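Local structure of LBCATS-a (Synthetic construct, 5EY5) at residues I52-D56 with S68-L72. The protein is a synthetic tryptophan synthase alpha chain that binds sn-glycerol-3-phosphate and, as in its family, probably cleaves indole-3-glycerol phosphate to indole and glyceraldehyde 3-phosphate. Numbering follows the deposited sequence.
Sequences IPFSD and SQRAL
P53 turns the CB-CG edge of its ring to helix 62-73 and meets S68, A71 and L72 there. P53 CB and CG both touch the methyl of A71, and P53 CB lies 3.8 Å from A71 CB. P53 CB also rests 3.7 Å from S68 O. That oxygen takes the helical bond from L72 N and meets the ring in van der Waals contact. L72, one turn after S68, crosses the P53 ring at a slant. L72 CG is anti to the carbonyl carbon (chi1 -82°), which brings it 3.9 Å from P53 CB. From there the two methyls part. L72 CD2 lies against P53 O and the ring, while L72 CD1 comes 3.7 Å from S55 N. The contact of the CD1 methyl with the F54-S55 peptide would probably be lost with an alanine at L72, and a gap would open beside the P53 ring. The fold is a TIM barrel. The loop follows strand 48-51 and leads into helix 62-73, so the contact packs a beta-alpha loop back on the helix it feeds. No direct hydrogen bond crosses between 52-56 and 68-72; two waters make the polar link. One accepts from F54 N at 2.7 Å and is also hydrogen-bonded to S68 OG. S68 OG stands beside its own backbone N (chi1 -70°) and bonds to I64 O as well. The other water donates to F54 O at 2.7 Å and accepts from Q69 NE2 at 3.1 Å. The loop also meets a chain of another protein. D56 OD2 takes the bond from S55 OG at 2.9 Å on its anti side. A basic side chain of that other protein forms a salt bridge with D56 OD2. L72 packs on a polar side chain of the same partner.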
loop_
_atom_site.group_PDB
_atom_site.type_symbol
_atom_site.label_atom_id
_atom_site.label_comp_id
_atom_site.label_asym_id
_atom_site.label_seq_id
_atom_site.Cartn_x
_atom_site.Cartn_y
_atom_site.Cartn_z
ATOM N N ILE A 52 11.452 -3.927 -43.226
ATOM C CA ILE A 52 10.114 -3.354 -43.112
ATOM C C ILE A 52 9.933 -2.944 -41.658
ATOM O O ILE A 52 9.996 -3.814 -40.764
ATOM C CB ILE A 52 9.022 -4.334 -43.552
ATOM C CG1 ILE A 52 9.274 -4.812 -44.992
ATOM C CG2 ILE A 52 7.649 -3.687 -43.409
ATOM C CD1 ILE A 52 9.713 -3.732 -45.936
ATOM N N PRO A 53 9.778 -1.663 -41.368
ATOM C CA PRO A 53 9.874 -1.222 -39.974
ATOM C C PRO A 53 8.678 -1.713 -39.176
ATOM O O PRO A 53 7.540 -1.679 -39.645
ATOM C CB PRO A 53 9.891 0.309 -40.086
ATOM C CG PRO A 53 9.147 0.604 -41.395
ATOM C CD PRO A 53 9.569 -0.539 -42.308
ATOM N N PHE A 54 8.949 -2.169 -37.963
ATOM C CA PHE A 54 7.925 -2.699 -37.078
ATOM C C PHE A 54 8.005 -1.967 -35.747
ATOM O O PHE A 54 9.079 -1.518 -35.327
ATOM C CB PHE A 54 8.108 -4.216 -36.891
ATOM C CG PHE A 54 7.049 -4.855 -36.054
ATOM C CD1 PHE A 54 5.707 -4.566 -36.263
ATOM C CD2 PHE A 54 7.392 -5.763 -35.061
ATOM C CE1 PHE A 54 4.727 -5.162 -35.480
ATOM C CE2 PHE A 54 6.409 -6.369 -34.281
ATOM C CZ PHE A 54 5.083 -6.068 -34.494
ATOM N N SER A 55 6.868 -1.829 -35.083
ATOM C CA SER A 55 6.887 -1.078 -33.834
ATOM C C SER A 55 7.519 -1.856 -32.682
ATOM O O SER A 55 7.952 -1.233 -31.708
ATOM C CB SER A 55 5.471 -0.649 -33.455
ATOM O OG SER A 55 4.655 -1.781 -33.232
ATOM N N ASP A 56 7.583 -3.189 -32.758
ATOM C CA ASP A 56 8.135 -4.014 -31.678
ATOM C C ASP A 56 9.118 -5.047 -32.219
ATOM O O ASP A 56 8.916 -6.259 -32.109
ATOM C CB ASP A 56 6.997 -4.647 -30.884
ATOM C CG ASP A 56 6.176 -3.591 -30.143
ATOM O OD1 ASP A 56 6.529 -3.256 -28.991
ATOM O OD2 ASP A 56 5.212 -3.056 -30.734
ATOM N N SER A 68 13.993 1.845 -37.280
ATOM C CA SER A 68 12.581 1.477 -37.426
ATOM C C SER A 68 11.659 2.557 -36.890
ATOM O O SER A 68 10.617 2.856 -37.490
ATOM C CB SER A 68 12.285 0.158 -36.699
ATOM O OG SER A 68 12.874 -0.958 -37.344
ATOM N N GLN A 69 12.000 3.132 -35.732
ATOM C CA GLN A 69 11.158 4.184 -35.191
ATOM C C GLN A 69 11.173 5.409 -36.106
ATOM O O GLN A 69 10.156 6.090 -36.261
ATOM C CB GLN A 69 11.623 4.562 -33.784
ATOM C CG GLN A 69 11.080 3.662 -32.668
ATOM C CD GLN A 69 9.583 3.845 -32.421
ATOM O OE1 GLN A 69 9.161 4.785 -31.738
ATOM N NE2 GLN A 69 8.775 2.937 -32.968
ATOM N N ARG A 70 12.339 5.751 -36.644
ATOM C CA ARG A 70 12.414 6.857 -37.593
ATOM C C ARG A 70 11.597 6.551 -38.847
ATOM O O ARG A 70 10.823 7.391 -39.326
ATOM C CB ARG A 70 13.876 7.122 -37.958
ATOM C CG ARG A 70 14.706 7.711 -36.807
ATOM C CD ARG A 70 15.979 8.306 -37.362
ATOM N NE ARG A 70 16.755 7.287 -38.063
ATOM C CZ ARG A 70 17.671 6.525 -37.480
ATOM N NH1 ARG A 70 17.916 6.670 -36.178
ATOM N NH2 ARG A 70 18.341 5.628 -38.195
ATOM N N ALA A 71 11.768 5.348 -39.397
ATOM C CA ALA A 71 11.047 4.967 -40.609
ATOM C C ALA A 71 9.540 4.981 -40.380
ATOM O O ALA A 71 8.772 5.391 -41.252
ATOM C CB ALA A 71 11.527 3.591 -41.083
ATOM N N LEU A 72 9.092 4.567 -39.197
ATOM C CA LEU A 72 7.654 4.580 -38.931
ATOM C C LEU A 72 7.131 5.997 -38.756
ATOM O O LEU A 72 6.002 6.302 -39.152
ATOM C CB LEU A 72 7.334 3.740 -37.698
ATOM C CG LEU A 72 7.235 2.229 -37.941
ATOM C CD1 LEU A 72 6.841 1.520 -36.638
ATOM C CD2 LEU A 72 6.237 1.914 -39.062
HETATM O O HOH W 1 11.353 -3.187 -37.270
HETATM O O HOH W 2 10.234 0.349 -33.803
#